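Local structure of KLTH0A00704p (Lachancea thermotolerans, 4J2G) at residues P87-E92 with T204-G209; N114-C119 with S224-Y229; M128-L133 with G176-S181; P239-Q244 with S262-C267. The protein probably helps recruit PI 3-kinase in autophagy through the HORMA domain of Atg13, the part of the protein held in this chain. The protein carries 1 engineered substitution. All blocks are in the same frame, centred on the assembly; numbering follows the deposited sequence.

Interaction 1 (P87-E92 with T204-G209)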
loop_
_atom_site.group_PDB
_atom_site.type_symbol
_atom_site.label_atom_id
_atom_site.label_comp_id
_atom_site.label_asym_id
_atom_site.label_seq_id
_atom_site.Cartn_x
_atom_site.Cartn_y
_atom_site.Cartn_z
ATOM N N PRO A 87 15.044 2.520 -7.822
ATOM C CA PRO A 87 13.899 3.458 -7.861
ATOM C C PRO A 87 13.027 3.306 -6.596
ATOM O O PRO A 87 12.974 2.221 -6.049
ATOM C CB PRO A 87 13.078 2.988 -9.082
ATOM C CG PRO A 87 13.922 1.977 -9.785
ATOM C CD PRO A 87 14.964 1.462 -8.838
ATOM N N PRO A 88 12.361 4.382 -6.129
ATOM C CA PRO A 88 11.369 4.197 -5.050
ATOM C C PRO A 88 10.213 3.266 -5.506
ATOM O O PRO A 88 9.706 3.376 -6.659
ATOM C CB PRO A 88 10.867 5.640 -4.785
ATOM C CG PRO A 88 11.074 6.328 -6.113
ATOM C CD PRO A 88 12.402 5.783 -6.601
ATOM N N LEU A 89 9.850 2.359 -4.604
ATOM C CA LEU A 89 8.872 1.286 -4.811
ATOM C C LEU A 89 7.539 1.644 -4.164
ATOM O O LEU A 89 7.444 1.790 -2.954
ATOM C CB LEU A 89 9.416 -0.048 -4.293
ATOM C CG LEU A 89 8.746 -1.474 -4.229
ATOM C CD1 LEU A 89 7.311 -1.609 -4.608
ATOM C CD2 LEU A 89 9.542 -2.493 -5.035
ATOM N N VAL A 90 6.528 1.815 -5.027
ATOM C CA VAL A 90 5.185 2.181 -4.664
ATOM C C VAL A 90 4.234 1.013 -4.821
ATOM O O VAL A 90 4.277 0.299 -5.806
ATOM C CB VAL A 90 4.758 3.437 -5.427
ATOM C CG1 VAL A 90 3.234 3.785 -5.261
ATOM C CG2 VAL A 90 5.611 4.550 -4.869
ATOM N N ILE A 91 3.427 0.763 -3.784
ATOM C CA ILE A 91 2.407 -0.298 -3.846
ATOM C C ILE A 91 1.012 0.271 -3.561
ATOM O O ILE A 91 0.822 0.909 -2.558
ATOM C CB ILE A 91 2.707 -1.439 -2.899
ATOM C CG1 ILE A 91 4.041 -2.099 -3.318
ATOM C CG2 ILE A 91 1.628 -2.535 -2.970
ATOM C CD1 ILE A 91 4.515 -3.147 -2.341
ATOM N N GLU A 92 0.066 0.050 -4.460
ATOM C CA GLU A 92 -1.313 0.503 -4.215
ATOM C C GLU A 92 -2.178 -0.727 -3.899
ATOM O O GLU A 92 -2.018 -1.739 -4.512
ATOM C CB GLU A 92 -1.819 1.175 -5.439
ATOM C CG GLU A 92 -1.138 2.531 -5.707
ATOM C CD GLU A 92 -1.890 3.316 -6.833
ATOM O OE1 GLU A 92 -2.522 2.675 -7.702
ATOM O OE2 GLU A 92 -1.870 4.549 -6.821
ATOM N N THR A 204 -3.525 -5.427 -5.759
ATOM C CA THR A 204 -2.399 -4.554 -5.534
ATOM C C THR A 204 -1.714 -4.389 -6.840
ATOM O O THR A 204 -1.921 -5.181 -7.718
ATOM C CB THR A 204 -1.341 -5.183 -4.602
ATOM O OG1 THR A 204 -1.023 -6.479 -5.090
ATOM C CG2 THR A 204 -1.934 -5.324 -3.221
ATOM N N ARG A 205 -0.829 -3.409 -6.912
ATOM C CA ARG A 205 -0.191 -2.971 -8.120
ATOM C C ARG A 205 1.071 -2.358 -7.564
ATOM O O ARG A 205 1.030 -1.630 -6.577
ATOM C CB ARG A 205 -1.063 -1.869 -8.757
ATOM C CG ARG A 205 -0.441 -1.045 -9.828
ATOM C CD ARG A 205 -1.426 -0.013 -10.424
ATOM N NE ARG A 205 -2.793 -0.294 -10.011
ATOM C CZ ARG A 205 -3.800 -0.419 -10.859
ATOM N NH1 ARG A 205 -3.568 -0.288 -12.164
ATOM N NH2 ARG A 205 -5.036 -0.647 -10.425
ATOM N N ILE A 206 2.178 -2.673 -8.199
ATOM C CA ILE A 206 3.461 -2.138 -7.876
ATOM C C ILE A 206 3.773 -1.145 -8.935
ATOM O O ILE A 206 3.481 -1.376 -10.065
ATOM C CB ILE A 206 4.491 -3.255 -7.935
ATOM C CG1 ILE A 206 4.200 -4.240 -6.802
ATOM C CG2 ILE A 206 5.869 -2.660 -7.916
ATOM C CD1 ILE A 206 4.940 -5.581 -6.856
ATOM N N LEU A 207 4.340 -0.017 -8.541
ATOM C CA LEU A 207 4.640 1.113 -9.402
ATOM C C LEU A 207 6.042 1.634 -9.061
ATOM O O LEU A 207 6.507 1.583 -7.870
ATOM C CB LEU A 207 3.723 2.277 -9.137
ATOM C CG LEU A 207 2.238 1.999 -9.439
ATOM C CD1 LEU A 207 1.346 3.140 -8.975
ATOM C CD2 LEU A 207 2.075 1.725 -10.920
ATOM N N ASP A 208 6.725 2.127 -10.099
ATOM C CA ASP A 208 7.974 2.895 -9.914
ATOM C C ASP A 208 7.550 4.289 -9.446
ATOM O O ASP A 208 6.867 5.026 -10.147
ATOM C CB ASP A 208 8.742 2.940 -11.214
ATOM C CG ASP A 208 10.033 3.763 -11.138
ATOM O OD1 ASP A 208 10.126 4.762 -10.364
ATOM O OD2 ASP A 208 10.957 3.383 -11.905
ATOM N N GLY A 209 7.899 4.635 -8.219
ATOM C CA GLY A 209 7.425 5.903 -7.689
ATOM C C GLY A 209 8.163 7.183 -8.082
ATOM O O GLY A 209 7.805 8.259 -7.610
#
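Val90 and Leu207 form the antiparallel hydrogen-bonded pair in the middle of this strand pairing. Val90 N donates to Leu207 O at 2.9 Å, and Leu207 N returns a bond to Val90 O at 2.8 Å. Beyond the strand ends, Gly209 N still reaches Pro88 O at 2.7 Å. Val90 CG2, anti to the carbonyl carbon, lies against Gly209 CA, 3.6 Å away. Near Glu92 the pairing is uneven. Glu92 N bonds well to Arg205 O, but the return bond from Arg205 N to Glu92 O is weak at 3.2 Å.

On the face opposite Val90, Leu207 and Glu92, Ile91 and Ile206 pack beside Leu89. The two isoleucines lie side by side and point the same way, their CG1 atoms 4.1 Å apart. Leu89 CD1 meets Ile206 CG2 at 3.8 Å. Helices 18-39 and 70-78 cover this apolar face.

Glu92 OE1 sits 3.8 Å from Arg205 NE, a long, purely electrostatic salt bridge: OE1 lies well out of the guanidinium plane. Stronger salt bridges lie outside: Glu92 to Arg218 and Arg131, Arg205 to Glu126. So many positive groups probably keep Glu92 ionised, whereas Arg205 NE, buried by the contact, has no hydrogen-bond partner in the model.

Interaction 2 (N114-C119 with S224-Y229)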
loop_
_atom_site.group_PDB
_atom_site.type_symbol
_atom_site.label_atom_id
_atom_site.label_comp_id
_atom_site.label_asym_id
_atom_site.label_seq_id
_atom_site.Cartn_x
_atom_site.Cartn_y
_atom_site.Cartn_z
ATOM N N ASN A 114 -22.634 3.639 10.844
ATOM C CA ASN A 114 -23.583 4.258 9.869
ATOM C C ASN A 114 -23.068 4.224 8.414
ATOM O O ASN A 114 -21.925 4.546 8.165
ATOM C CB ASN A 114 -23.945 5.689 10.331
ATOM C CG ASN A 114 -24.684 5.682 11.681
ATOM O OD1 ASN A 114 -25.569 4.860 11.899
ATOM N ND2 ASN A 114 -24.280 6.534 12.606
ATOM N N PRO A 115 -23.948 3.914 7.447
ATOM C CA PRO A 115 -23.694 3.784 6.011
ATOM C C PRO A 115 -23.615 5.049 5.238
ATOM O O PRO A 115 -24.368 5.979 5.486
ATOM C CB PRO A 115 -24.905 2.968 5.495
ATOM C CG PRO A 115 -26.022 3.358 6.415
ATOM C CD PRO A 115 -25.366 3.634 7.782
ATOM N N TRP A 116 -22.714 5.056 4.260
ATOM C CA TRP A 116 -22.459 6.181 3.392
ATOM C C TRP A 116 -22.384 5.592 2.033
ATOM O O TRP A 116 -21.786 4.532 1.858
ATOM C CB TRP A 116 -21.131 6.902 3.711
ATOM C CG TRP A 116 -21.130 7.520 5.121
ATOM C CD1 TRP A 116 -21.033 6.848 6.261
ATOM C CD2 TRP A 116 -21.318 8.906 5.485
ATOM N NE1 TRP A 116 -21.105 7.686 7.333
ATOM C CE2 TRP A 116 -21.314 8.961 6.884
ATOM C CE3 TRP A 116 -21.614 10.080 4.756
ATOM C CZ2 TRP A 116 -21.502 10.152 7.600
ATOM C CZ3 TRP A 116 -21.767 11.263 5.443
ATOM C CH2 TRP A 116 -21.709 11.297 6.858
ATOM N N ASN A 117 -22.977 6.273 1.064
ATOM C CA ASN A 117 -22.888 5.806 -0.298
ATOM C C ASN A 117 -21.553 6.099 -0.875
ATOM O O ASN A 117 -21.009 7.188 -0.659
ATOM C CB ASN A 117 -23.910 6.539 -1.183
ATOM C CG ASN A 117 -25.241 5.840 -1.251
ATOM O OD1 ASN A 117 -25.498 4.859 -0.556
ATOM N ND2 ASN A 117 -26.107 6.350 -2.107
ATOM N N VAL A 118 -21.065 5.161 -1.697
ATOM C CA VAL A 118 -19.795 5.321 -2.405
ATOM C C VAL A 118 -19.973 5.383 -3.926
ATOM O O VAL A 118 -19.583 6.361 -4.546
ATOM C CB VAL A 118 -18.789 4.188 -2.062
ATOM C CG1 VAL A 118 -17.445 4.473 -2.711
ATOM C CG2 VAL A 118 -18.672 4.036 -0.554
ATOM N N CYS A 119 -20.498 4.335 -4.538
ATOM C CA CYS A 119 -20.695 4.351 -5.995
ATOM C C CYS A 119 -21.577 3.213 -6.455
ATOM O O CYS A 119 -21.832 2.288 -5.699
ATOM C CB CYS A 119 -19.359 4.318 -6.729
ATOM S SG CYS A 119 -18.236 2.963 -6.224
ATOM N N SER A 224 -12.722 11.414 0.612
ATOM C CA SER A 224 -13.136 10.985 1.905
ATOM C C SER A 224 -14.517 10.556 1.519
ATOM O O SER A 224 -15.065 11.014 0.497
ATOM C CB SER A 224 -13.144 12.193 2.844
ATOM O OG SER A 224 -14.105 13.107 2.409
ATOM N N LEU A 225 -15.110 9.671 2.259
ATOM C CA LEU A 225 -16.385 9.162 1.714
ATOM C C LEU A 225 -17.470 9.432 2.746
ATOM O O LEU A 225 -18.657 9.408 2.459
ATOM C CB LEU A 225 -16.237 7.653 1.486
ATOM C CG LEU A 225 -15.280 7.403 0.317
ATOM C CD1 LEU A 225 -14.824 5.937 0.315
ATOM C CD2 LEU A 225 -15.965 7.816 -1.008
ATOM N N ILE A 226 -16.977 9.682 3.950
ATOM C CA ILE A 226 -17.633 9.965 5.174
ATOM C C ILE A 226 -17.394 11.445 5.422
ATOM O O ILE A 226 -16.265 11.856 5.766
ATOM C CB ILE A 226 -16.893 9.161 6.277
ATOM C CG1 ILE A 226 -17.032 7.659 5.974
ATOM C CG2 ILE A 226 -17.346 9.567 7.688
ATOM C CD1 ILE A 226 -16.132 6.745 6.843
ATOM N N ALA A 227 -18.472 12.231 5.294
ATOM C CA ALA A 227 -18.431 13.699 5.356
ATOM C C ALA A 227 -18.290 14.226 6.775
ATOM O O ALA A 227 -18.066 15.412 6.965
ATOM C CB ALA A 227 -19.655 14.332 4.650
ATOM N N THR A 228 -18.390 13.373 7.788
ATOM C CA THR A 228 -18.070 13.855 9.155
ATOM C C THR A 228 -16.587 14.170 9.414
ATOM O O THR A 228 -16.254 14.748 10.428
ATOM C CB THR A 228 -18.499 12.894 10.268
ATOM O OG1 THR A 228 -17.905 11.627 10.034
ATOM C CG2 THR A 228 -19.979 12.719 10.304
ATOM N N TYR A 229 -15.693 13.764 8.529
ATOM C CA TYR A 229 -14.281 14.043 8.739
ATOM C C TYR A 229 -13.967 15.493 8.523
ATOM O O TYR A 229 -14.336 16.071 7.495
ATOM C CB TYR A 229 -13.434 13.182 7.783
ATOM C CG TYR A 229 -13.201 11.826 8.373
ATOM C CD1 TYR A 229 -12.423 11.686 9.531
ATOM C CD2 TYR A 229 -13.763 10.677 7.806
ATOM C CE1 TYR A 229 -12.233 10.419 10.102
ATOM C CE2 TYR A 229 -13.558 9.405 8.356
ATOM C CZ TYR A 229 -12.756 9.280 9.473
ATOM O OH TYR A 229 -12.526 8.026 10.011
#
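Trp116 and Ile226 bring their backbones to a CA-CA distance of 6.4 Å, and Val118 and Leu225 to 6.6 Å. Strand 115-119 therefore passes beside an irregular loop without pairing with it. The loop closes in a type I beta turn from Ile226 to Tyr229, whose bond from Tyr229 N to Ile226 O is weak.

With CG anti to the carbonyl carbon (chi1 -63°), the Trp116 indole is laid against this turn. Ile226 CA sits over one ring face in a CH-pi contact, 4.0 Å from the centroid of the six-membered ring and 17° off the normal. On the same face, Trp116 CZ3 lies 3.4 Å from Ala227 N.

The strand is an outer member of the small three-stranded antiparallel sheet of this HORMA domain. Val118 and Cys119 both face Val106 there, a classic beta bulge.

Both branches of Ile226 follow the indole. CG1 touches Trp116 CD1 at 4.1 Å, while CG2 lies near CE2. The Trp116 and Ile226 side chains cross at about a right angle. Farther out, Ala227 CB meets Trp116 CZ3 at 3.8 Å and Thr228 CG2 meets Trp116 CZ2 at 4.0 Å. Asp110 takes the hydrogen bond of Trp116 NE1. Toward the other end of the strand, Val118 CG1 packs on Leu225 CD2 at 4.0 Å.

Interaction 3 (M128-L133 with G176-S181); sequences MLERWL and GLLPAS. With SO4 (sulfate ion), chain C.
Glu130 reaches from its strand toward Leu178 and Ala180, at the junction of helices 158-177 and 179-187. Its CB leads to a CG anti to the carbonyl carbon. The chain then runs extended (chi2 173°) and puts CD 4.0 Å from Ala180 CB. The carboxylate oxygens have different tasks. OE1 accepts a nearly straight bond from Trp132 NE1 at 3.1 Å, with the donor well above the carboxylate plane; Thr93 OG1 is another partner. OE2 rests among apolar groups, 3.4 Å from Leu178 CD1 and 3.6 Å from Ala180 CB. A water satisfies it, donating to Glu130 OE2 at 2.6 Å and accepting from Ala180 N at 2.9 Å.

Leu129 and Glu130 both face Thr93, a classic beta bulge in strand 126-136, the middle strand of the five-stranded HORMA sheet. Both residues direct CB toward the helical segment, and Leu129 CD1 also packs on Ala180 CB. Ala180 lies near the N-terminal end of helix 179-187. Its N-H, reached through the water, would probably favour a charged Glu130.

Trp132 and Leu178 reach toward each other tip to tip, CZ2 to CD1 at 3.7 Å. Arg131 turns to the other side of the strand. Its NH2 donates to O4 of a sulfate, probably from the crystallisation liquor, at 2.7 Å, and NH1 donates to O1. CE of Met128, a selenomethionine, lies over one guanidinium face, toward its rim.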
loop_
_atom_site.group_PDB
_atom_site.type_symbol
_atom_site.label_atom_id
_atom_site.label_comp_id
_atom_site.label_asym_id
_atom_site.label_seq_id
_atom_site.Cartn_x
_atom_site.Cartn_y
_atom_site.Cartn_z
HETATM N N MSE A 128 -9.223 2.962 -3.811
HETATM C CA MSE A 128 -7.895 2.902 -3.197
HETATM C C MSE A 128 -8.014 2.707 -1.716
HETATM O O MSE A 128 -8.852 3.324 -1.080
HETATM C CB MSE A 128 -7.265 4.260 -3.418
HETATM C CG MSE A 128 -6.529 4.303 -4.720
HETATM SE SE MSE A 128 -5.152 2.955 -5.012
HETATM C CE MSE A 128 -4.049 3.739 -3.588
ATOM N N LEU A 129 -7.160 1.858 -1.134
ATOM C CA LEU A 129 -7.242 1.643 0.273
ATOM C C LEU A 129 -5.900 1.942 0.996
ATOM O O LEU A 129 -5.910 2.363 2.141
ATOM C CB LEU A 129 -7.626 0.154 0.507
ATOM C CG LEU A 129 -8.936 -0.390 -0.096
ATOM C CD1 LEU A 129 -9.064 -1.878 0.036
ATOM C CD2 LEU A 129 -10.137 0.315 0.500
ATOM N N GLU A 130 -4.781 1.630 0.359
ATOM C CA GLU A 130 -3.482 1.807 0.985
ATOM C C GLU A 130 -2.505 2.203 -0.079
ATOM O O GLU A 130 -2.598 1.727 -1.227
ATOM C CB GLU A 130 -2.907 0.503 1.550
ATOM C CG GLU A 130 -3.798 -0.272 2.498
ATOM C CD GLU A 130 -3.190 -1.671 2.875
ATOM O OE1 GLU A 130 -2.483 -2.388 2.050
ATOM O OE2 GLU A 130 -3.469 -2.062 4.022
ATOM N N ARG A 131 -1.527 3.009 0.304
ATOM C CA ARG A 131 -0.409 3.222 -0.632
ATOM C C ARG A 131 0.898 3.179 0.123
ATOM O O ARG A 131 1.112 3.996 0.996
ATOM C CB ARG A 131 -0.538 4.520 -1.401
ATOM C CG ARG A 131 0.496 4.691 -2.528
ATOM C CD ARG A 131 0.267 6.053 -3.231
ATOM N NE ARG A 131 -0.844 6.007 -4.195
ATOM C CZ ARG A 131 -1.899 6.833 -4.206
ATOM N NH1 ARG A 131 -2.038 7.796 -3.311
ATOM N NH2 ARG A 131 -2.821 6.708 -5.156
ATOM N N TRP A 132 1.748 2.231 -0.250
ATOM C CA TRP A 132 3.037 1.975 0.451
ATOM C C TRP A 132 4.117 2.601 -0.389
ATOM O O TRP A 132 4.009 2.682 -1.619
ATOM C CB TRP A 132 3.317 0.466 0.492
ATOM C CG TRP A 132 2.367 -0.333 1.294
ATOM C CD1 TRP A 132 1.098 -0.789 0.891
ATOM C CD2 TRP A 132 2.565 -0.817 2.612
ATOM N NE1 TRP A 132 0.520 -1.472 1.915
ATOM C CE2 TRP A 132 1.403 -1.558 2.962
ATOM C CE3 TRP A 132 3.619 -0.697 3.554
ATOM C CZ2 TRP A 132 1.251 -2.195 4.203
ATOM C CZ3 TRP A 132 3.473 -1.311 4.763
ATOM C CH2 TRP A 132 2.274 -2.054 5.101
ATOM N N LEU A 133 5.174 3.018 0.263
ATOM C CA LEU A 133 6.326 3.587 -0.421
ATOM C C LEU A 133 7.544 3.000 0.320
ATOM O O LEU A 133 7.626 3.129 1.528
ATOM C CB LEU A 133 6.368 5.067 -0.134
ATOM C CG LEU A 133 7.645 5.768 -0.623
ATOM C CD1 LEU A 133 7.861 5.665 -2.149
ATOM C CD2 LEU A 133 7.768 7.216 -0.158
ATOM N N GLY A 176 -0.567 -7.288 8.708
ATOM C CA GLY A 176 -1.728 -7.985 9.100
ATOM C C GLY A 176 -2.661 -7.092 9.900
ATOM O O GLY A 176 -3.821 -7.394 10.001
ATOM N N LEU A 177 -2.159 -6.027 10.530
ATOM C CA LEU A 177 -3.006 -5.183 11.365
ATOM C C LEU A 177 -3.764 -4.054 10.636
ATOM O O LEU A 177 -4.519 -3.287 11.249
ATOM C CB LEU A 177 -2.184 -4.466 12.408
ATOM C CG LEU A 177 -1.311 -5.299 13.331
ATOM C CD1 LEU A 177 -0.377 -4.287 13.988
ATOM C CD2 LEU A 177 -2.155 -6.052 14.368
ATOM N N LEU A 178 -3.534 -3.838 9.374
ATOM C CA LEU A 178 -4.192 -2.668 8.845
ATOM C C LEU A 178 -5.679 -2.935 8.562
ATOM O O LEU A 178 -6.053 -4.043 8.404
ATOM C CB LEU A 178 -3.488 -2.230 7.577
ATOM C CG LEU A 178 -2.090 -1.689 7.954
ATOM C CD1 LEU A 178 -1.412 -1.386 6.649
ATOM C CD2 LEU A 178 -2.105 -0.454 8.855
ATOM N N PRO A 179 -6.495 -1.901 8.504
ATOM C CA PRO A 179 -7.943 -1.998 8.175
ATOM C C PRO A 179 -8.271 -2.776 6.923
ATOM O O PRO A 179 -9.327 -3.429 6.885
ATOM C CB PRO A 179 -8.332 -0.524 7.938
ATOM C CG PRO A 179 -7.437 0.226 8.860
ATOM C CD PRO A 179 -6.080 -0.491 8.719
ATOM N N ALA A 180 -7.437 -2.705 5.886
ATOM C CA ALA A 180 -7.762 -3.479 4.658
ATOM C C ALA A 180 -7.653 -4.981 4.917
ATOM O O ALA A 180 -8.305 -5.760 4.168
ATOM C CB ALA A 180 -6.872 -3.108 3.498
ATOM N N SER A 181 -6.815 -5.393 5.915
ATOM C CA SER A 181 -6.695 -6.837 6.254
ATOM C C SER A 181 -7.991 -7.309 6.876
ATOM O O SER A 181 -8.428 -8.442 6.650
ATOM C CB SER A 181 -5.546 -7.138 7.271
ATOM O OG SER A 181 -4.331 -6.783 6.675
HETATM S S SO4 C . -5.064 9.499 -4.743
HETATM O O1 SO4 C . -3.843 10.151 -4.318
HETATM O O2 SO4 C . -6.101 10.287 -4.063
HETATM O O3 SO4 C . -5.431 9.467 -6.178
HETATM O O4 SO4 C . -4.950 8.077 -4.361
HETATM O O HOH W 1 -5.282 -0.758 5.370
#

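Interaction 4 (P239-Q244 with S262-C267); sequences PAHLEQ and SYRKDC
Tyr263 carries Glu243 CB over one ring face, a CH-pi contact 3.9 Å from CB to the ring centroid. The two side chains lie side by side and point the same way, with Glu243 CG passing close to the Tyr263 hydroxyl. Carboxylate and ring planes are 30° apart. With Tyr263 CG between the backbone N and carbonyl carbon (chi1 58°), the ring lies beside Glu243.

The His241 ring has Leu242 CG over one face. At its edge, near the ring plane, Arg264 NH1 lies 3.7 Å from His241 CD2; the ring and guanidinium planes are 28° apart. Their polar ends bond outside the pair, His241 NE2 to Leu221 O and Arg264 NH1 to Lys223 O.

Glu243 and Tyr263 also form a hydrogen-bonded antiparallel pair. Glu243 N donates to Tyr263 O at 2.9 Å, and Tyr263 N donates to Glu243 O at the same distance. Beyond the strand, Lys265 N bonds to His241 O at 3.1 Å. The extended Lys265 side chain carries NZ to Ala240 O at 2.6 Å, nearly along the C=O axis. Glu243 OE1 stays 4.2 Å from Lys265 NZ, beyond a salt bridge. A water donates to His241 O and Asp266 OD2 and accepts from Asp266 N.

A type I turn from Pro239 to Leu242 leads into the pairing. This is the open end of the beta hairpin 242-252/255-264, whose first strand is outermost in the five-stranded HORMA sheet.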
loop_
_atom_site.group_PDB
_atom_site.type_symbol
_atom_site.label_atom_id
_atom_site.label_comp_id
_atom_site.label_asym_id
_atom_site.label_seq_id
_atom_site.Cartn_x
_atom_site.Cartn_y
_atom_site.Cartn_z
ATOM N N PRO A 239 -5.354 14.500 4.889
ATOM C CA PRO A 239 -6.796 14.697 5.269
ATOM C C PRO A 239 -7.179 13.682 6.355
ATOM O O PRO A 239 -6.548 12.668 6.445
ATOM C CB PRO A 239 -7.602 14.387 3.981
ATOM C CG PRO A 239 -6.615 13.988 2.903
ATOM C CD PRO A 239 -5.183 13.883 3.555
ATOM N N ALA A 240 -8.183 14.006 7.172
ATOM C CA ALA A 240 -8.466 13.328 8.397
ATOM C C ALA A 240 -9.010 11.927 8.169
ATOM O O ALA A 240 -8.895 11.131 9.062
ATOM C CB ALA A 240 -9.418 14.220 9.266
ATOM N N HIS A 241 -9.651 11.629 7.002
ATOM C CA HIS A 241 -10.067 10.257 6.745
ATOM C C HIS A 241 -8.854 9.285 6.511
ATOM O O HIS A 241 -9.060 8.059 6.421
ATOM C CB HIS A 241 -11.111 10.147 5.591
ATOM C CG HIS A 241 -10.557 10.477 4.232
ATOM N ND1 HIS A 241 -10.182 11.761 3.867
ATOM C CD2 HIS A 241 -10.340 9.701 3.137
ATOM C CE1 HIS A 241 -9.746 11.761 2.613
ATOM N NE2 HIS A 241 -9.817 10.525 2.149
ATOM N N LEU A 242 -7.613 9.795 6.419
ATOM C CA LEU A 242 -6.453 8.898 6.072
ATOM C C LEU A 242 -5.487 8.827 7.268
ATOM O O LEU A 242 -5.489 9.701 8.113
ATOM C CB LEU A 242 -5.669 9.433 4.894
ATOM C CG LEU A 242 -6.400 9.488 3.549
ATOM C CD1 LEU A 242 -5.470 10.104 2.482
ATOM C CD2 LEU A 242 -6.970 8.123 3.077
ATOM N N GLU A 243 -4.651 7.801 7.354
ATOM C CA GLU A 243 -3.711 7.738 8.475
ATOM C C GLU A 243 -2.365 7.323 7.845
ATOM O O GLU A 243 -2.353 6.834 6.724
ATOM C CB GLU A 243 -4.164 6.664 9.416
ATOM C CG GLU A 243 -3.402 6.593 10.706
ATOM C CD GLU A 243 -4.158 7.208 11.875
ATOM O OE1 GLU A 243 -5.404 7.010 11.949
ATOM O OE2 GLU A 243 -3.501 7.880 12.727
ATOM N N GLN A 244 -1.252 7.488 8.561
ATOM C CA GLN A 244 0.042 7.167 8.033
ATOM C C GLN A 244 0.809 6.445 9.077
ATOM O O GLN A 244 0.729 6.847 10.202
ATOM C CB GLN A 244 0.862 8.424 7.693
ATOM C CG GLN A 244 2.216 8.046 6.981
ATOM C CD GLN A 244 3.069 9.264 6.695
ATOM O OE1 GLN A 244 3.461 9.982 7.641
ATOM N NE2 GLN A 244 3.394 9.508 5.392
ATOM N N SER A 262 0.344 5.097 3.765
ATOM C CA SER A 262 -0.873 5.896 4.007
ATOM C C SER A 262 -2.059 5.040 3.654
ATOM O O SER A 262 -2.048 4.402 2.601
ATOM C CB SER A 262 -0.879 7.073 3.065
ATOM O OG SER A 262 0.116 7.973 3.537
ATOM N N TYR A 263 -3.077 5.038 4.521
ATOM C CA TYR A 263 -4.230 4.196 4.345
ATOM C C TYR A 263 -5.562 4.844 4.770
ATOM O O TYR A 263 -5.623 5.601 5.696
ATOM C CB TYR A 263 -4.033 2.862 5.041
ATOM C CG TYR A 263 -3.771 2.995 6.523
ATOM C CD1 TYR A 263 -2.451 3.162 7.004
ATOM C CD2 TYR A 263 -4.788 2.918 7.432
ATOM C CE1 TYR A 263 -2.193 3.281 8.361
ATOM C CE2 TYR A 263 -4.552 3.013 8.821
ATOM C CZ TYR A 263 -3.247 3.170 9.274
ATOM O OH TYR A 263 -3.027 3.304 10.622
ATOM N N ARG A 264 -6.627 4.555 4.039
ATOM C CA ARG A 264 -7.973 4.915 4.452
ATOM C C ARG A 264 -8.316 4.231 5.797
ATOM O O ARG A 264 -8.285 3.007 5.888
ATOM C CB ARG A 264 -8.894 4.435 3.303
ATOM C CG ARG A 264 -10.298 4.957 3.398
ATOM C CD ARG A 264 -11.193 4.365 2.275
ATOM N NE ARG A 264 -10.726 4.751 0.957
ATOM C CZ ARG A 264 -10.882 5.967 0.395
ATOM N NH1 ARG A 264 -11.479 6.960 1.011
ATOM N NH2 ARG A 264 -10.420 6.185 -0.821
ATOM N N LYS A 265 -8.563 5.022 6.853
ATOM C CA LYS A 265 -9.038 4.544 8.177
ATOM C C LYS A 265 -10.237 3.610 8.189
ATOM O O LYS A 265 -10.303 2.696 8.991
ATOM C CB LYS A 265 -9.414 5.730 9.086
ATOM C CG LYS A 265 -8.242 6.636 9.533
ATOM C CD LYS A 265 -8.784 7.958 10.077
ATOM C CE LYS A 265 -7.799 8.603 11.010
ATOM N NZ LYS A 265 -8.322 9.945 11.359
ATOM N N ASP A 266 -11.218 3.860 7.325
ATOM C CA ASP A 266 -12.382 3.014 7.308
ATOM C C ASP A 266 -12.428 2.099 6.057
ATOM O O ASP A 266 -12.370 2.584 4.917
ATOM C CB ASP A 266 -13.576 3.965 7.272
ATOM C CG ASP A 266 -13.575 4.915 8.414
ATOM O OD1 ASP A 266 -14.241 4.545 9.418
ATOM O OD2 ASP A 266 -12.947 6.018 8.306
ATOM N N CYS A 267 -12.629 0.799 6.262
ATOM C CA CYS A 267 -12.731 -0.154 5.161
ATOM C C CYS A 267 -13.939 -1.074 5.369
ATOM O O CYS A 267 -14.000 -2.153 4.830
ATOM C CB CYS A 267 -11.485 -1.043 5.138
ATOM S SG CYS A 267 -9.972 -0.206 4.684
HETATM O O HOH W 2 -11.404 6.520 6.329
#

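Overall arrangement
Interactions 1, 3 and 4 reach the same five-stranded sheet; interaction 2 joins a loop to the smaller sheet. Interaction 3 is fully buried near the chain centre, interactions 1 and 4 partly so, and interaction 2 lies at the surface. Interactions 1 and 4 hold the two outermost strands by backbone pairing. Interaction 3 sets the middle strand against helices through apolar contacts and a water. Interaction 2 relies on an aromatic face. Neighbours touch: Ile91 O and Trp132 N join interactions 1 and 3, Leu129 O and Arg264 N join interactions 3 and 4, and the Tyr229 hydroxyl and Asp266 join interactions 2 and 4.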